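Local coordinates for protein-glutamine gamma-glutamyltransferase 2 (PDB 1G0D) that probably cross-links proteins in a calcium-dependent reaction, joining peptide-bound glutamine to lysine side chains or other primary amines with release of ammonia, at residues E190-S195 against R217-M222; Q474-H479 against E493-G498; A504-L509 against A563-P568. All coordinates share one frame; numbering follows the deposited sequence.

Contact 1 of 3, residues E190-S195 against R217-M222; sequences EVLDNS and RTITAM
The CA atoms of L192 and I219 lie 7.0 Å apart, and those of S195 and M222 6.9 Å, where the C-terminal end of helix 184-193 and the turn after it meet helix 212-223. The contact is carried by side-chain packing. V191 places CG1 anti to its backbone N (chi1 175°), and this V191 CG1 methyl touches M222 CB at 3.6 Å and the tip of I219, CD1, at 3.9 Å. V191 and I219 cross at about a right angle, whereas V191 and M222 run past each other in opposite directions. Although L192 sets out away from helix 212-223, its CD2 reaches T218 CG2 at 3.9 Å and also touches I219 CD1. M222 bends at chi2 and chi3, and its sulphur SD lies 3.6 Å from S195 CA and close to CB as well, while CE turns back over V191 O and CG1. An alanine in place of M222 would probably open a gap between V191 and S195, since the thioether that fills it would be gone. T218 turns its methyl to this interface, and its OG1 is bonded to Y214 O in its own helix. W259 covers V191 from helix 253-261, and V282 and L283 of helix 272-286 cover I219. N194 ND2 is likewise bonded on its own side, to E190 O, and the join between these two helices of the catalytic core thus rests on shape and apolar burial.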
# COMPACT_ATOMS: atom_id res chain seq x y z
N GLU A 190 -11.84 6.87 13.12
CA GLU A 190 -11.09 7.77 14.00
C GLU A 190 -10.09 8.59 13.17
O GLU A 190 -9.80 9.76 13.45
CB GLU A 190 -10.32 6.95 15.03
CG GLU A 190 -9.97 7.73 16.26
CD GLU A 190 -9.06 7.00 17.22
OE1 GLU A 190 -8.69 7.64 18.21
OE2 GLU A 190 -8.72 5.80 17.02
N VAL A 191 -9.54 7.97 12.14
CA VAL A 191 -8.62 8.65 11.25
C VAL A 191 -9.43 9.74 10.53
O VAL A 191 -8.94 10.83 10.27
CB VAL A 191 -8.04 7.68 10.19
CG1 VAL A 191 -7.18 8.44 9.19
CG2 VAL A 191 -7.20 6.59 10.88
N LEU A 192 -10.69 9.44 10.21
CA LEU A 192 -11.51 10.41 9.50
C LEU A 192 -11.89 11.53 10.47
O LEU A 192 -12.05 12.69 10.08
CB LEU A 192 -12.77 9.73 8.94
CG LEU A 192 -12.75 8.94 7.60
CD1 LEU A 192 -14.11 8.29 7.32
CD2 LEU A 192 -12.37 9.89 6.45
N ASP A 193 -12.01 11.18 11.75
CA ASP A 193 -12.42 12.14 12.79
C ASP A 193 -11.34 13.10 13.27
O ASP A 193 -11.65 14.11 13.90
CB ASP A 193 -12.96 11.41 14.02
CG ASP A 193 -14.30 10.73 13.77
OD1 ASP A 193 -14.72 9.92 14.63
OD2 ASP A 193 -14.94 10.99 12.73
N ASN A 194 -10.09 12.78 12.97
CA ASN A 194 -8.96 13.60 13.41
C ASN A 194 -8.33 14.39 12.29
O ASN A 194 -7.23 14.94 12.44
CB ASN A 194 -7.91 12.70 14.05
CG ASN A 194 -8.33 12.25 15.41
OD1 ASN A 194 -8.22 13.01 16.35
ND2 ASN A 194 -8.83 11.03 15.53
N SER A 195 -9.02 14.44 11.16
CA SER A 195 -8.47 15.16 10.05
C SER A 195 -8.78 16.64 10.21
O SER A 195 -9.71 17.03 10.92
CB SER A 195 -9.03 14.64 8.72
OG SER A 195 -10.35 15.10 8.44
N ARG A 217 -9.39 10.73 -0.71
CA ARG A 217 -8.40 11.80 -0.66
C ARG A 217 -8.06 12.13 0.82
O ARG A 217 -6.92 12.47 1.14
CB ARG A 217 -8.94 13.04 -1.41
CG ARG A 217 -8.26 14.36 -1.05
CD ARG A 217 -8.15 15.34 -2.24
NE ARG A 217 -6.87 15.13 -2.91
CZ ARG A 217 -5.99 16.06 -3.26
NH1 ARG A 217 -4.88 15.70 -3.86
NH2 ARG A 217 -6.19 17.34 -3.04
N THR A 218 -9.03 12.01 1.72
CA THR A 218 -8.79 12.27 3.13
C THR A 218 -7.93 11.19 3.77
O THR A 218 -7.01 11.49 4.49
CB THR A 218 -10.09 12.34 3.88
OG1 THR A 218 -10.87 13.40 3.32
CG2 THR A 218 -9.85 12.60 5.34
N ILE A 219 -8.23 9.92 3.51
CA ILE A 219 -7.43 8.83 4.07
C ILE A 219 -6.03 8.91 3.52
O ILE A 219 -5.06 8.79 4.26
CB ILE A 219 -8.03 7.46 3.69
CG1 ILE A 219 -9.33 7.24 4.44
CG2 ILE A 219 -7.06 6.36 4.03
CD1 ILE A 219 -9.18 7.43 5.95
N THR A 220 -5.89 9.11 2.22
CA THR A 220 -4.56 9.19 1.65
C THR A 220 -3.72 10.30 2.29
O THR A 220 -2.50 10.17 2.47
CB THR A 220 -4.66 9.42 0.17
OG1 THR A 220 -5.27 8.27 -0.41
CG2 THR A 220 -3.31 9.57 -0.45
N ALA A 221 -4.40 11.38 2.66
CA ALA A 221 -3.72 12.52 3.26
C ALA A 221 -3.29 12.29 4.71
O ALA A 221 -2.23 12.78 5.14
CB ALA A 221 -4.61 13.75 3.16
N MET A 222 -4.09 11.54 5.46
CA MET A 222 -3.79 11.28 6.87
C MET A 222 -2.74 10.21 7.16
O MET A 222 -2.14 10.20 8.25
CB MET A 222 -5.07 10.91 7.60
CG MET A 222 -6.04 12.07 7.69
SD MET A 222 -5.66 13.12 9.11
CE MET A 222 -5.22 11.80 10.37

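Contact 2 of 3, residues Q474-H479 against E493-G498; sequences QLSIKH and EVKNEG
E493 and S476 form a hydrogen-bonded pair of two antiparallel strands, E493 N giving a bond of 2.8 Å to S476 O; the return bond from S476 N is weak. The E493 side chain, extended beyond CG, carries a carboxylate whose OE2 takes two lysines. K478 NZ forms a salt bridge to E493 OE2 at 2.6 Å from above the carboxylate plane, and K495 NZ a second one to E493 OE2 at 3.0 Å on its anti side, 17° out of that plane. The shared negative charge is likely to ease the repulsion between K478 NZ and K495 NZ, 4.8 Å apart. V494, on the other face, brings CG2 to within 3.5 Å of L475 CD1. K495 pairs with Q474, its N bonded to Q474 O at 2.7 Å, and its bent chain also lets NZ give a weak bond to S476 OG. Beyond the strand, E497 forms a salt bridge with R472, which also bonds Q474 OE1. S476 to H479 probably form part of the GTP site. Strands 473-479 and 488-496 make a beta hairpin; strand 536-544 adjoins the latter, while L475 and V494 face L565 of strand 558-566, and L475 also packs on I574 of strand 573-581.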
# COMPACT_ATOMS: atom_id res chain seq x y z
N GLN A 474 27.69 -2.90 -26.95
CA GLN A 474 26.55 -3.15 -26.08
C GLN A 474 27.04 -3.48 -24.69
O GLN A 474 27.72 -4.47 -24.48
CB GLN A 474 25.71 -4.30 -26.63
CG GLN A 474 25.24 -4.11 -28.07
CD GLN A 474 24.28 -2.93 -28.25
OE1 GLN A 474 24.01 -2.48 -29.37
NE2 GLN A 474 23.74 -2.43 -27.13
N LEU A 475 26.68 -2.63 -23.74
CA LEU A 475 27.12 -2.78 -22.36
C LEU A 475 26.03 -3.43 -21.52
O LEU A 475 24.86 -3.15 -21.72
CB LEU A 475 27.46 -1.38 -21.79
CG LEU A 475 28.49 -1.16 -20.67
CD1 LEU A 475 29.72 -2.03 -20.83
CD2 LEU A 475 28.88 0.30 -20.68
N SER A 476 26.41 -4.30 -20.60
CA SER A 476 25.45 -4.98 -19.74
C SER A 476 26.12 -5.48 -18.47
O SER A 476 27.28 -5.83 -18.52
CB SER A 476 24.83 -6.16 -20.50
OG SER A 476 25.72 -7.27 -20.58
N ILE A 477 25.39 -5.49 -17.35
CA ILE A 477 25.92 -5.95 -16.06
C ILE A 477 25.17 -7.20 -15.67
O ILE A 477 23.97 -7.28 -15.89
CB ILE A 477 25.73 -4.88 -14.95
CG1 ILE A 477 26.52 -3.63 -15.31
CG2 ILE A 477 26.22 -5.38 -13.61
CD1 ILE A 477 25.94 -2.38 -14.74
N LYS A 478 25.86 -8.18 -15.08
CA LYS A 478 25.19 -9.42 -14.72
C LYS A 478 25.64 -9.98 -13.40
O LYS A 478 26.78 -9.80 -13.02
CB LYS A 478 25.42 -10.47 -15.80
CG LYS A 478 26.40 -10.06 -16.89
CD LYS A 478 26.06 -10.75 -18.22
CE LYS A 478 27.28 -10.77 -19.14
NZ LYS A 478 27.00 -11.47 -20.44
N HIS A 479 24.76 -10.67 -12.71
CA HIS A 479 25.13 -11.23 -11.43
C HIS A 479 24.34 -12.49 -11.09
O HIS A 479 23.23 -12.68 -11.60
CB HIS A 479 24.95 -10.18 -10.33
CG HIS A 479 23.52 -9.86 -10.01
ND1 HIS A 479 23.02 -8.57 -10.05
CD2 HIS A 479 22.50 -10.63 -9.56
CE1 HIS A 479 21.77 -8.57 -9.65
NE2 HIS A 479 21.43 -9.81 -9.35
N GLU A 493 29.80 -6.90 -19.25
CA GLU A 493 30.16 -7.36 -20.56
C GLU A 493 29.88 -6.36 -21.64
O GLU A 493 28.80 -5.81 -21.72
CB GLU A 493 29.43 -8.66 -20.85
CG GLU A 493 29.45 -9.05 -22.31
CD GLU A 493 28.78 -10.39 -22.58
OE1 GLU A 493 29.51 -11.40 -22.66
OE2 GLU A 493 27.53 -10.42 -22.72
N VAL A 494 30.89 -6.12 -22.47
CA VAL A 494 30.80 -5.20 -23.59
C VAL A 494 30.69 -6.07 -24.84
O VAL A 494 31.59 -6.85 -25.11
CB VAL A 494 32.10 -4.36 -23.71
CG1 VAL A 494 31.95 -3.39 -24.85
CG2 VAL A 494 32.42 -3.65 -22.38
N LYS A 495 29.61 -5.96 -25.59
CA LYS A 495 29.47 -6.79 -26.78
C LYS A 495 29.65 -5.94 -28.00
O LYS A 495 28.86 -5.04 -28.24
CB LYS A 495 28.07 -7.44 -26.89
CG LYS A 495 27.90 -8.85 -26.24
CD LYS A 495 26.53 -9.04 -25.52
CE LYS A 495 26.07 -7.76 -24.73
NZ LYS A 495 26.51 -7.63 -23.29
N ASN A 496 30.67 -6.22 -28.77
CA ASN A 496 30.85 -5.47 -29.99
C ASN A 496 30.16 -6.25 -31.10
O ASN A 496 30.69 -7.23 -31.57
CB ASN A 496 32.35 -5.31 -30.30
CG ASN A 496 32.59 -4.58 -31.60
OD1 ASN A 496 31.65 -4.22 -32.32
ND2 ASN A 496 33.86 -4.35 -31.93
N GLU A 497 28.96 -5.86 -31.49
CA GLU A 497 28.37 -6.59 -32.60
C GLU A 497 28.53 -5.75 -33.86
O GLU A 497 27.57 -5.48 -34.58
CB GLU A 497 26.90 -6.92 -32.37
CG GLU A 497 26.48 -7.02 -30.93
CD GLU A 497 25.48 -5.93 -30.61
OE1 GLU A 497 24.35 -6.24 -30.17
OE2 GLU A 497 25.84 -4.74 -30.80
N GLY A 498 29.77 -5.34 -34.09
CA GLY A 498 30.09 -4.54 -35.25
C GLY A 498 31.13 -5.29 -36.05
O GLY A 498 31.66 -6.31 -35.60

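Contact 3 of 3, residues A504-L509 against A563-P568; sequences AQLTML and ALLDAP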
# COMPACT_ATOMS: atom_id res chain seq x y z
N ALA A 504 37.85 1.01 -26.48
CA ALA A 504 37.14 2.00 -25.68
C ALA A 504 37.60 2.01 -24.22
O ALA A 504 38.40 1.18 -23.78
CB ALA A 504 35.62 1.76 -25.79
N GLN A 505 37.11 2.98 -23.47
CA GLN A 505 37.48 3.11 -22.08
C GLN A 505 36.31 2.66 -21.25
O GLN A 505 35.22 3.22 -21.37
CB GLN A 505 37.81 4.56 -21.75
CG GLN A 505 38.73 4.76 -20.55
CD GLN A 505 40.17 4.41 -20.85
OE1 GLN A 505 40.66 4.67 -21.96
NE2 GLN A 505 40.86 3.82 -19.88
N LEU A 506 36.55 1.69 -20.39
CA LEU A 506 35.51 1.12 -19.58
C LEU A 506 35.61 1.47 -18.10
O LEU A 506 36.42 0.90 -17.37
CB LEU A 506 35.56 -0.39 -19.77
CG LEU A 506 34.44 -1.38 -19.45
CD1 LEU A 506 34.90 -2.29 -18.32
CD2 LEU A 506 33.17 -0.68 -19.11
N THR A 507 34.76 2.38 -17.64
CA THR A 507 34.74 2.74 -16.23
C THR A 507 33.64 1.99 -15.46
O THR A 507 32.50 1.96 -15.90
CB THR A 507 34.46 4.23 -16.07
OG1 THR A 507 35.35 4.99 -16.90
CG2 THR A 507 34.60 4.64 -14.61
N MET A 508 33.98 1.40 -14.32
CA MET A 508 32.99 0.68 -13.52
C MET A 508 33.05 1.10 -12.06
O MET A 508 34.13 1.28 -11.51
CB MET A 508 33.25 -0.81 -13.58
CG MET A 508 33.74 -1.29 -14.89
SD MET A 508 34.38 -2.93 -14.57
CE MET A 508 35.99 -2.87 -15.39
N LEU A 509 31.90 1.29 -11.43
CA LEU A 509 31.85 1.66 -10.02
C LEU A 509 30.82 0.82 -9.33
O LEU A 509 29.85 0.40 -9.93
CB LEU A 509 31.41 3.10 -9.78
CG LEU A 509 31.66 4.36 -10.60
CD1 LEU A 509 31.08 4.28 -12.01
CD2 LEU A 509 30.99 5.51 -9.80
N ALA A 563 28.28 1.22 -15.29
CA ALA A 563 29.39 0.99 -16.18
C ALA A 563 29.27 2.03 -17.26
O ALA A 563 28.17 2.32 -17.73
CB ALA A 563 29.34 -0.41 -16.78
N LEU A 564 30.40 2.64 -17.61
CA LEU A 564 30.43 3.66 -18.65
C LEU A 564 31.35 3.08 -19.71
O LEU A 564 32.36 2.47 -19.38
CB LEU A 564 31.05 4.95 -18.10
CG LEU A 564 30.56 6.32 -18.53
CD1 LEU A 564 31.57 6.92 -19.46
CD2 LEU A 564 29.19 6.25 -19.16
N LEU A 565 31.01 3.26 -20.97
CA LEU A 565 31.85 2.73 -22.02
C LEU A 565 32.05 3.89 -22.94
O LEU A 565 31.17 4.17 -23.73
CB LEU A 565 31.12 1.63 -22.78
CG LEU A 565 31.80 0.39 -23.35
CD1 LEU A 565 31.79 0.47 -24.86
CD2 LEU A 565 33.19 0.26 -22.83
N ASP A 566 33.15 4.62 -22.83
CA ASP A 566 33.28 5.70 -23.77
C ASP A 566 33.65 5.10 -25.10
O ASP A 566 34.79 4.70 -25.36
CB ASP A 566 34.27 6.75 -23.36
CG ASP A 566 33.77 8.14 -23.71
OD1 ASP A 566 33.90 9.06 -22.87
OD2 ASP A 566 33.23 8.28 -24.84
N ALA A 567 32.60 5.02 -25.91
CA ALA A 567 32.66 4.45 -27.23
C ALA A 567 33.39 5.33 -28.22
O ALA A 567 33.01 6.48 -28.47
CB ALA A 567 31.22 4.18 -27.73
N PRO A 568 34.48 4.79 -28.80
CA PRO A 568 35.37 5.41 -29.80
C PRO A 568 34.65 5.98 -31.06
O PRO A 568 33.72 5.31 -31.59
CB PRO A 568 36.32 4.26 -30.17
CG PRO A 568 35.62 2.99 -29.67
CD PRO A 568 34.93 3.44 -28.43
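L506 and L565 form the close-packed side of this antiparallel pairing. L506 CG stands anti to its backbone N (chi1 -162°), and L506 CD2 beyond it touches L565 CD2 at 3.8 Å, the two side chains crossing obliquely. L506 CD2 also lies 3.3 Å from L564 O. A563 continues this buried face, which is covered by L475 and V492 of the hairpin 473-496. Between the leucines and the far face runs the backbone pairing: T507 and L564 exchange two bonds, L564 N to T507 O at 2.8 Å and T507 N to L564 O at 3.0 Å. D566 N reaches Q505 O at 2.9 Å, but the return bond from Q505 N to D566 O is weak at 3.5 Å. Strand 502-513 also pairs with strand 525-532, and strand 558-566 with strand 573-581, in one of two sheets that pack face to face as a beta sandwich. The other face is more polar and looser: the T507 and L564 side chains approach no closer than 4.0 Å, CB to CB. Q505 and D566 turn their ends apart, Q505 giving a weak bond to S529 and D566 forming a salt bridge with R410. Past the end of strand 558-566, P568, exposed and poorly ordered, meets A504 CB.

In the fold
Contacts 2 and 3 lie together, their centres 11 Å apart, and face each other across a shared apolar layer: L475 CD2 packs 3.3 Å from L565 CB, and V494 CG1 lies 3.9 Å from L565 CD1. Strands 488-496 and 502-513 are consecutive in the chain, so the polypeptide passes directly from the hairpin sheet to the opposing one. Contact 2 contains part of the probable GTP site, and contact 3 lies against it, the A563 side chain about 4 Å from that of I477; the A578 side chain is about 8 Å from those of K478 and A563. Contact 1 is on the opposite side of the chain's centre, about 50 Å from both between centres. There I219 lies about 12 Å from the active-site D355, side chain to side chain.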